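Local coordinates for uncharacterized protein (Pseudomonas aeruginosa, PDB 4O5P) that acts as a type VI secretion phospholipase effector, a hydrolase that probably attacks the membrane lipids of target cells, at residues 616-621 with 694-699; 328-333 with 411-416. All coordinates share one frame; numbering follows the deposited sequence.

Contact 1 of 2, residues 616-621 with 694-699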
# COMPACT_ATOMS: atom_id res chain seq x y z
N GLU A 616 9.57 -6.13 24.32
CA GLU A 616 10.52 -7.25 24.37
C GLU A 616 9.87 -8.55 24.82
O GLU A 616 10.08 -9.61 24.21
CB GLU A 616 11.71 -6.93 25.27
CG GLU A 616 12.46 -5.65 24.90
CD GLU A 616 12.03 -4.46 25.76
OE1 GLU A 616 10.85 -4.05 25.67
OE2 GLU A 616 12.89 -3.95 26.53
N GLU A 617 9.09 -8.47 25.90
CA GLU A 617 8.32 -9.60 26.40
C GLU A 617 7.40 -10.18 25.33
O GLU A 617 7.41 -11.39 25.08
CB GLU A 617 7.51 -9.17 27.65
CG GLU A 617 8.34 -9.06 28.96
CD GLU A 617 9.37 -7.93 28.94
OE1 GLU A 617 9.01 -6.78 28.59
OE2 GLU A 617 10.55 -8.19 29.28
N ASP A 618 6.60 -9.32 24.69
CA ASP A 618 5.67 -9.76 23.64
C ASP A 618 6.40 -10.39 22.44
O ASP A 618 5.90 -11.32 21.83
CB ASP A 618 4.80 -8.61 23.13
CG ASP A 618 3.95 -7.97 24.23
OD1 ASP A 618 3.90 -8.49 25.37
OD2 ASP A 618 3.33 -6.93 23.95
N GLU A 619 7.56 -9.83 22.10
CA GLU A 619 8.38 -10.34 21.01
C GLU A 619 8.87 -11.76 21.33
O GLU A 619 8.88 -12.66 20.47
CB GLU A 619 9.59 -9.39 20.82
CG GLU A 619 10.36 -9.63 19.54
CD GLU A 619 11.46 -8.61 19.31
OE1 GLU A 619 11.78 -7.85 20.25
OE2 GLU A 619 12.02 -8.60 18.19
N ALA A 620 9.27 -11.95 22.59
CA ALA A 620 9.69 -13.27 23.07
C ALA A 620 8.51 -14.24 22.96
O ALA A 620 8.65 -15.35 22.45
CB ALA A 620 10.21 -13.20 24.52
N GLU A 621 7.34 -13.83 23.43
CA GLU A 621 6.22 -14.76 23.39
C GLU A 621 5.77 -15.06 21.96
O GLU A 621 5.40 -16.20 21.66
CB GLU A 621 5.06 -14.31 24.29
CG GLU A 621 3.66 -14.70 23.81
CD GLU A 621 3.37 -16.21 23.77
OE1 GLU A 621 4.25 -17.03 24.10
OE2 GLU A 621 2.23 -16.57 23.40
N ASN A 694 -2.89 -5.15 16.85
CA ASN A 694 -2.85 -6.51 17.39
C ASN A 694 -1.71 -6.75 18.37
O ASN A 694 -1.72 -7.74 19.10
CB ASN A 694 -2.82 -7.57 16.28
CG ASN A 694 -1.55 -7.48 15.41
OD1 ASN A 694 -0.89 -6.44 15.33
ND2 ASN A 694 -1.23 -8.59 14.74
N LYS A 695 -0.72 -5.87 18.38
CA LYS A 695 0.36 -5.99 19.34
C LYS A 695 0.61 -4.65 20.00
O LYS A 695 0.18 -3.59 19.50
CB LYS A 695 1.63 -6.51 18.66
CG LYS A 695 2.20 -5.55 17.64
CD LYS A 695 3.48 -6.11 17.00
CE LYS A 695 3.20 -7.36 16.17
NZ LYS A 695 4.48 -8.00 15.74
N ARG A 696 1.28 -4.69 21.14
CA ARG A 696 1.58 -3.49 21.90
C ARG A 696 2.67 -2.70 21.19
O ARG A 696 3.64 -3.28 20.67
CB ARG A 696 2.01 -3.85 23.33
CG ARG A 696 0.92 -4.58 24.13
CD ARG A 696 1.21 -4.53 25.62
NE ARG A 696 2.29 -5.43 25.98
CZ ARG A 696 2.98 -5.36 27.11
NH1 ARG A 696 2.72 -4.42 28.02
NH2 ARG A 696 3.94 -6.24 27.33
N LEU A 697 2.51 -1.39 21.17
CA LEU A 697 3.47 -0.51 20.52
C LEU A 697 3.77 0.67 21.41
O LEU A 697 2.94 1.08 22.23
CB LEU A 697 2.92 0.00 19.20
CG LEU A 697 2.56 -0.99 18.10
CD1 LEU A 697 1.92 -0.23 16.94
CD2 LEU A 697 3.81 -1.72 17.64
N SER A 698 4.98 1.21 21.25
CA SER A 698 5.41 2.40 21.96
C SER A 698 5.76 3.42 20.90
O SER A 698 6.51 3.09 19.97
CB SER A 698 6.64 2.10 22.81
OG SER A 698 7.23 3.28 23.31
N VAL A 699 5.26 4.64 21.02
CA VAL A 699 5.56 5.64 19.99
C VAL A 699 6.99 6.12 20.17
O VAL A 699 7.35 6.61 21.24
CB VAL A 699 4.61 6.85 20.03
CG1 VAL A 699 5.00 7.85 18.96
CG2 VAL A 699 3.16 6.40 19.83
O HOH W 1 2.18 -7.16 21.79

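Contact 2 of 2, residues 328-333 with 411-416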
# COMPACT_ATOMS: atom_id res chain seq x y z
N LEU A 328 -20.76 5.49 0.88
CA LEU A 328 -20.05 4.29 0.42
C LEU A 328 -21.00 3.11 0.35
O LEU A 328 -21.57 2.71 1.37
CB LEU A 328 -18.89 3.97 1.37
CG LEU A 328 -18.15 2.65 1.15
CD1 LEU A 328 -17.43 2.70 -0.18
CD2 LEU A 328 -17.14 2.37 2.30
N LYS A 329 -21.17 2.53 -0.84
CA LYS A 329 -22.15 1.44 -1.02
C LYS A 329 -21.60 0.04 -0.77
O LYS A 329 -22.36 -0.88 -0.48
CB LYS A 329 -22.72 1.48 -2.45
CG LYS A 329 -23.28 2.81 -2.91
CD LYS A 329 -24.35 3.37 -2.01
CE LYS A 329 -24.72 4.78 -2.49
NZ LYS A 329 -25.93 5.39 -1.83
N ARG A 330 -20.29 -0.13 -0.90
CA ARG A 330 -19.69 -1.47 -0.91
C ARG A 330 -18.16 -1.39 -0.84
O ARG A 330 -17.53 -0.71 -1.66
CB ARG A 330 -20.09 -2.22 -2.18
CG ARG A 330 -19.50 -3.63 -2.33
CD ARG A 330 -20.05 -4.59 -1.28
NE ARG A 330 -19.60 -5.96 -1.50
CZ ARG A 330 -19.65 -6.91 -0.57
NH1 ARG A 330 -20.11 -6.63 0.64
NH2 ARG A 330 -19.24 -8.14 -0.85
N CYS A 331 -17.57 -2.09 0.12
CA CYS A 331 -16.12 -2.21 0.18
C CYS A 331 -15.68 -3.65 0.39
O CYS A 331 -16.17 -4.34 1.30
CB CYS A 331 -15.53 -1.33 1.29
SG CYS A 331 -13.72 -1.46 1.45
N VAL A 332 -14.78 -4.12 -0.46
CA VAL A 332 -14.22 -5.46 -0.34
C VAL A 332 -12.70 -5.35 -0.11
O VAL A 332 -12.01 -4.73 -0.90
CB VAL A 332 -14.45 -6.28 -1.61
CG1 VAL A 332 -13.66 -7.58 -1.55
CG2 VAL A 332 -15.97 -6.55 -1.84
N HIS A 333 -12.19 -5.95 0.97
CA HIS A 333 -10.76 -5.90 1.27
C HIS A 333 -10.18 -7.31 1.35
O HIS A 333 -10.52 -8.07 2.23
CB HIS A 333 -10.53 -5.21 2.62
CG HIS A 333 -9.09 -4.88 2.91
ND1 HIS A 333 -8.63 -4.69 4.19
CD2 HIS A 333 -8.04 -4.65 2.09
CE1 HIS A 333 -7.35 -4.36 4.15
NE2 HIS A 333 -6.96 -4.33 2.89
N TYR A 411 -12.73 -8.84 -9.29
CA TYR A 411 -13.46 -8.54 -10.50
C TYR A 411 -14.93 -8.83 -10.27
O TYR A 411 -15.79 -7.97 -10.52
CB TYR A 411 -12.91 -9.38 -11.66
CG TYR A 411 -13.67 -9.23 -12.94
CD1 TYR A 411 -13.34 -8.24 -13.86
CD2 TYR A 411 -14.72 -10.08 -13.24
CE1 TYR A 411 -14.05 -8.12 -15.06
CE2 TYR A 411 -15.43 -9.96 -14.41
CZ TYR A 411 -15.10 -8.99 -15.31
OH TYR A 411 -15.84 -8.90 -16.47
N ALA A 412 -15.21 -10.01 -9.72
CA ALA A 412 -16.60 -10.45 -9.61
C ALA A 412 -17.33 -9.49 -8.70
O ALA A 412 -18.45 -9.06 -9.01
CB ALA A 412 -16.68 -11.88 -9.09
N GLU A 413 -16.66 -9.11 -7.61
CA GLU A 413 -17.30 -8.25 -6.61
C GLU A 413 -17.63 -6.94 -7.30
O GLU A 413 -18.77 -6.46 -7.21
CB GLU A 413 -16.37 -7.99 -5.41
CG GLU A 413 -16.06 -9.25 -4.59
CD GLU A 413 -17.16 -9.58 -3.61
OE1 GLU A 413 -16.96 -10.50 -2.78
OE2 GLU A 413 -18.23 -8.90 -3.66
N ALA A 414 -16.67 -6.43 -8.06
CA ALA A 414 -16.83 -5.13 -8.67
C ALA A 414 -17.94 -5.24 -9.70
O ALA A 414 -18.80 -4.36 -9.81
CB ALA A 414 -15.53 -4.67 -9.29
N PHE A 415 -17.96 -6.36 -10.42
CA PHE A 415 -18.95 -6.51 -11.47
C PHE A 415 -20.35 -6.55 -10.84
O PHE A 415 -21.31 -5.99 -11.37
CB PHE A 415 -18.67 -7.77 -12.30
CG PHE A 415 -19.35 -7.78 -13.64
CD1 PHE A 415 -18.73 -7.22 -14.75
CD2 PHE A 415 -20.62 -8.33 -13.79
CE1 PHE A 415 -19.35 -7.22 -15.99
CE2 PHE A 415 -21.25 -8.33 -15.03
CZ PHE A 415 -20.62 -7.77 -16.14
N GLU A 416 -20.43 -7.17 -9.66
CA GLU A 416 -21.70 -7.32 -8.98
C GLU A 416 -22.18 -5.96 -8.53
O GLU A 416 -23.39 -5.73 -8.42
CB GLU A 416 -21.55 -8.20 -7.74
CG GLU A 416 -22.38 -9.47 -7.72
CD GLU A 416 -23.83 -9.26 -8.12
OE1 GLU A 416 -24.12 -9.26 -9.33
OE2 GLU A 416 -24.69 -9.10 -7.22
O HOH W 2 -19.50 -6.58 -4.40
O HOH W 3 -18.53 -11.16 -0.61

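Contact 1 of 2, residues 616-621 with 694-699
D618, in the first turn of helix 616-637, and R696, in the segment carrying strand 697-702, are the residues whose backbones come nearest, with their CA atoms 7.7 Å apart. The motif is a bidentate, side-on salt bridge between the start of a helix and a segment carrying a strand of a four-stranded antiparallel sheet. Strand 609-614 of that sheet lies next to strand 697-702 and runs almost directly into the helix, so the bridge links two neighbouring elements of the C-terminal family region at the protein surface.

R696 presents NE and NH2, one to each carboxylate oxygen of D618. The shorter bond runs from R696 NE to the syn lone pair of D618 OD2 (2.7 Å). Its companion, from R696 NH2 to D618 OD1, measures 3.0 Å and reaches the oxygen from above the carboxylate plane, in keeping with the 43° between the two flat groups. Both oxygens lie close to the guanidinium plane, and two bonds from one edge restrict rotation of either group. The bend at chi3 (-75°) brings NE round to the side of CB, so D618 OD2 meets NE and the aliphatic stem together; R696 CB and CG each lie 3.4 Å from it. Aspartate suits the helix position, since its short chain holds the carboxylate close to the helix while arginine supplies the reach.

The neighbouring charges look to other partners: E617 and E619 form salt bridges with R723 and with R722 and R683, and K695 pairs with E622. E617 could still add a favourable field, its OE1 lying 5.3 Å from R696 NH2. A water joins side chain to backbone, donating to D618 OD2 and accepting from R696 N at 2.7 Å.

Contact 2 of 2, residues 328-333 with 411-416
A single-bond salt bridge, reinforced by water and resting on one valine methyl, joins the residue before strand 331-336, and V332 within it, to the last turns of helix 403-416 in a partly buried position. R330 NH2 donates to E413 OE2 over 3.1 Å in an almost straight bond (176°). The acceptor lies in the guanidinium plane, at its edge, whereas the donor stands above the carboxylate plane, the two planes being 45° apart.

Two waters supply what this bond leaves out. The first accepts from R330 NE and donates both to E413 OE2 (2.7 Å) and to the backbone O of E413 (2.9 Å), tying the arginine to the helix main chain as well as the side chain. The second donates to E413 OE1 and accepts only a weak bond from R330 NH2. E413 OE1 is also bonded to H409, one turn earlier on the helix, and R330 NH1 to N5.

This is strand-helix packing in the alpha/beta-hydrolase family: strand 331-336 lies between the parallel strands 270-280 and 370-375 of the mixed sheet, and the helix packs against one side of it. V332 points the same way as R330, toward the helix. A beta-branched valine suits a strand, and its CG2 sits 3.7 Å from E413 CD and 3.9 Å from both E413 CB and CG. The bend of E413 at chi2 (-82°) brings its carboxylate over that methyl, while Y373 of the adjoining strand also touches the glutamate. The long chains of R330 and E413 let their charges meet; the R330 stem lies against V371 and F276.

In the fold
Both contacts fasten a helix to a segment that runs into a strand with an arginine-carboxylate pair, but they hold different elements in different family regions, their centres 35 Å apart and their nearest atoms about 13 Å. Contact 1 lies at the surface of the C-terminal region, beside an antiparallel sheet, and is carried by a salt bridge, with no apolar side chain taking part across its segments. Contact 2 is partly buried against the mixed, largely parallel sheet of the catalytic region, where a valine adds apolar packing. Aspartate is gripped at both oxygens in contact 1; the longer glutamate of contact 2 takes one direct bond from its arginine and leaves more bridging to water.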